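Local coordinates for protein polyketide synthase PksR (Bacillus subtilis, PDB 4U3V) that helps build the antibiotic polyketide bacillaene as a trans-acyltransferase polyketide synthase, this piece being its double-hotdog enoyl-isomerase domain, at residues S134-I142 with D266-H277. Numbering follows the deposited sequence.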
# COMPACT_ATOMS: atom_id res chain seq x y z
N SER A 134 -6.54 -19.20 0.30
CA SER A 134 -7.53 -18.91 -0.72
C SER A 134 -8.02 -17.48 -0.52
O SER A 134 -7.86 -16.89 0.55
CB SER A 134 -8.68 -19.92 -0.69
OG SER A 134 -9.49 -19.73 0.46
N PHE A 135 -8.53 -16.88 -1.58
CA PHE A 135 -9.18 -15.60 -1.47
C PHE A 135 -10.69 -15.80 -1.64
O PHE A 135 -11.18 -16.16 -2.72
CB PHE A 135 -8.65 -14.62 -2.53
CG PHE A 135 -9.32 -13.27 -2.49
CD1 PHE A 135 -8.90 -12.29 -1.59
CD2 PHE A 135 -10.40 -12.98 -3.33
CE1 PHE A 135 -9.57 -11.09 -1.50
CE2 PHE A 135 -11.05 -11.76 -3.27
CZ PHE A 135 -10.63 -10.81 -2.35
N GLU A 136 -11.42 -15.56 -0.55
CA GLU A 136 -12.86 -15.66 -0.56
C GLU A 136 -13.45 -14.26 -0.62
O GLU A 136 -13.38 -13.52 0.37
CB GLU A 136 -13.35 -16.41 0.69
CG GLU A 136 -12.59 -17.70 0.99
CD GLU A 136 -12.94 -18.83 0.03
OE1 GLU A 136 -14.01 -18.78 -0.61
OE2 GLU A 136 -12.13 -19.78 -0.09
N PRO A 137 -13.99 -13.89 -1.79
CA PRO A 137 -14.62 -12.60 -2.02
C PRO A 137 -15.83 -12.36 -1.10
O PRO A 137 -16.45 -13.31 -0.60
CB PRO A 137 -15.07 -12.67 -3.49
CG PRO A 137 -14.22 -13.73 -4.11
CD PRO A 137 -13.94 -14.71 -3.01
N LYS A 138 -16.10 -11.09 -0.82
CA LYS A 138 -17.20 -10.69 0.04
C LYS A 138 -18.09 -9.80 -0.80
O LYS A 138 -17.65 -9.25 -1.81
CB LYS A 138 -16.67 -9.94 1.27
CG LYS A 138 -15.80 -10.78 2.20
CD LYS A 138 -15.35 -9.98 3.40
CE LYS A 138 -13.83 -9.92 3.52
NZ LYS A 138 -13.40 -8.76 4.36
N LYS A 139 -19.39 -9.79 -0.52
CA LYS A 139 -20.27 -8.93 -1.28
C LYS A 139 -20.40 -7.62 -0.53
O LYS A 139 -20.36 -7.61 0.70
CB LYS A 139 -21.64 -9.60 -1.52
CG LYS A 139 -21.60 -10.68 -2.60
CD LYS A 139 -22.94 -10.85 -3.31
CE LYS A 139 -23.78 -11.95 -2.68
NZ LYS A 139 -23.00 -13.19 -2.37
N VAL A 140 -20.35 -6.52 -1.27
CA VAL A 140 -20.49 -5.19 -0.70
C VAL A 140 -21.38 -4.34 -1.61
O VAL A 140 -21.04 -4.10 -2.78
CB VAL A 140 -19.11 -4.50 -0.51
CG1 VAL A 140 -19.29 -3.07 -0.00
CG2 VAL A 140 -18.23 -5.30 0.44
N ASN A 141 -22.54 -3.92 -1.09
CA ASN A 141 -23.36 -2.95 -1.80
C ASN A 141 -22.83 -1.54 -1.57
O ASN A 141 -23.03 -0.96 -0.51
CB ASN A 141 -24.83 -3.04 -1.34
CG ASN A 141 -25.78 -2.38 -2.33
OD1 ASN A 141 -25.46 -1.36 -2.94
ND2 ASN A 141 -26.96 -2.98 -2.51
N ILE A 142 -22.17 -0.99 -2.59
CA ILE A 142 -21.47 0.29 -2.49
C ILE A 142 -22.48 1.41 -2.32
O ILE A 142 -22.26 2.37 -1.56
CB ILE A 142 -20.63 0.54 -3.77
CG1 ILE A 142 -19.36 -0.31 -3.74
CG2 ILE A 142 -20.32 2.01 -3.96
CD1 ILE A 142 -18.49 -0.05 -2.53
N ASP A 266 -11.06 -2.99 2.52
CA ASP A 266 -11.56 -3.88 1.43
C ASP A 266 -11.58 -3.15 0.10
O ASP A 266 -12.12 -2.06 -0.06
CB ASP A 266 -12.98 -4.39 1.74
CG ASP A 266 -13.03 -5.43 2.86
OD1 ASP A 266 -12.10 -6.25 2.99
OD2 ASP A 266 -14.06 -5.49 3.57
N VAL A 267 -10.98 -3.79 -0.91
CA VAL A 267 -11.01 -3.23 -2.24
C VAL A 267 -12.13 -3.95 -3.01
O VAL A 267 -12.18 -5.17 -2.95
CB VAL A 267 -9.70 -3.56 -2.99
CG1 VAL A 267 -9.74 -2.87 -4.33
CG2 VAL A 267 -8.49 -3.07 -2.17
N ILE A 268 -13.00 -3.17 -3.64
CA ILE A 268 -14.24 -3.71 -4.24
C ILE A 268 -14.30 -3.31 -5.72
O ILE A 268 -13.94 -2.19 -6.08
CB ILE A 268 -15.47 -3.16 -3.49
CG1 ILE A 268 -15.27 -3.34 -1.98
CG2 ILE A 268 -16.77 -3.78 -3.99
CD1 ILE A 268 -15.79 -2.18 -1.15
N ASN A 269 -14.73 -4.23 -6.58
CA ASN A 269 -14.85 -3.91 -8.00
C ASN A 269 -16.18 -3.24 -8.32
O ASN A 269 -16.96 -2.93 -7.41
CB ASN A 269 -14.63 -5.15 -8.87
CG ASN A 269 -15.64 -6.24 -8.60
OD1 ASN A 269 -16.71 -5.99 -8.02
ND2 ASN A 269 -15.32 -7.46 -9.00
N GLU A 270 -16.41 -2.95 -9.59
CA GLU A 270 -17.62 -2.23 -9.98
C GLU A 270 -18.81 -3.18 -10.11
O GLU A 270 -19.89 -2.79 -10.58
CB GLU A 270 -17.39 -1.39 -11.23
CG GLU A 270 -16.62 -0.11 -10.94
CD GLU A 270 -16.87 0.99 -11.96
OE1 GLU A 270 -16.45 0.83 -13.13
OE2 GLU A 270 -17.44 2.04 -11.59
N SER A 271 -18.64 -4.39 -9.60
CA SER A 271 -19.70 -5.38 -9.56
C SER A 271 -19.92 -5.89 -8.14
O SER A 271 -20.26 -7.06 -7.95
CB SER A 271 -19.37 -6.55 -10.50
OG SER A 271 -18.90 -7.66 -9.76
N SER A 272 -19.67 -5.04 -7.14
CA SER A 272 -20.10 -5.32 -5.77
C SER A 272 -19.40 -6.44 -5.01
O SER A 272 -19.90 -6.91 -3.98
CB SER A 272 -21.61 -5.58 -5.77
OG SER A 272 -22.32 -4.43 -5.34
N GLU A 273 -18.23 -6.87 -5.48
CA GLU A 273 -17.51 -7.89 -4.76
C GLU A 273 -16.07 -7.49 -4.51
O GLU A 273 -15.46 -6.75 -5.30
CB GLU A 273 -17.55 -9.23 -5.48
CG GLU A 273 -17.09 -9.15 -6.92
CD GLU A 273 -17.71 -10.23 -7.79
OE1 GLU A 273 -18.32 -11.16 -7.22
OE2 GLU A 273 -17.57 -10.14 -9.03
N THR A 274 -15.53 -8.01 -3.41
CA THR A 274 -14.15 -7.68 -3.01
C THR A 274 -13.07 -8.45 -3.74
O THR A 274 -13.23 -9.64 -4.06
CB THR A 274 -13.86 -7.93 -1.53
OG1 THR A 274 -13.91 -9.33 -1.24
CG2 THR A 274 -14.81 -7.12 -0.63
N VAL A 275 -11.98 -7.76 -4.06
CA VAL A 275 -10.92 -8.34 -4.90
C VAL A 275 -9.53 -8.29 -4.25
O VAL A 275 -8.59 -8.93 -4.73
CB VAL A 275 -10.90 -7.57 -6.24
CG1 VAL A 275 -12.19 -7.80 -7.04
CG2 VAL A 275 -10.70 -6.09 -6.03
N LEU A 276 -9.46 -7.69 -3.05
CA LEU A 276 -8.21 -7.62 -2.32
C LEU A 276 -8.57 -7.12 -0.91
O LEU A 276 -9.47 -6.27 -0.80
CB LEU A 276 -7.31 -6.59 -3.02
CG LEU A 276 -6.03 -6.11 -2.34
CD1 LEU A 276 -5.08 -7.27 -2.12
CD2 LEU A 276 -5.34 -5.05 -3.22
N HIS A 277 -8.00 -7.75 0.11
CA HIS A 277 -8.26 -7.41 1.53
C HIS A 277 -6.97 -7.03 2.19
O HIS A 277 -5.98 -7.78 2.13
CB HIS A 277 -8.87 -8.57 2.33
CG HIS A 277 -10.10 -9.21 1.69
ND1 HIS A 277 -10.34 -10.55 1.77
CD2 HIS A 277 -11.15 -8.66 0.94
CE1 HIS A 277 -11.45 -10.84 1.06
NE2 HIS A 277 -11.98 -9.69 0.60
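T274 OG1 is held by two groups: K138 N donates to it at 2.8 Å, and H277 NE2 shares a 2.7 Å hydrogen bond with it. A chi1 of 67° sets this hydroxyl between backbone N and carbonyl carbon, facing K138. T274 N returns a bond to K138 O, and K139 and E273 form a single backbone β-bridge. V140 N bonds S272 O at 2.8 Å, nearly straight (175°), while S272 OG donates to V140 O from above its carbonyl plane. K138 lays CE over one face of the H277 imidazole, 3.6 Å from its centroid, and, bent at chi3, carries NZ to a salt bridge with D266 OD1 (3.1 Å). F135 comes obliquely over the opposite face, its ring plane turned 31° from the imidazole. H277 ND1 bonds Q237 OE1 of strand 230-239; with the T274 bond this fixes the ring's rotation. On the neighbouring strand, I268 CD1 meets V140 CG1 (3.8 Å) and, tip to tip, I142 CD1. N269 OD1 braces the turn, taking S271 N (an Asx turn) and E273 N from opposite faces. Segment 134-142 thus runs antiparallel along the 272-277 hairpin arm, reaches the other arm through side chains, and is probably the linker of the double-hotdog fold.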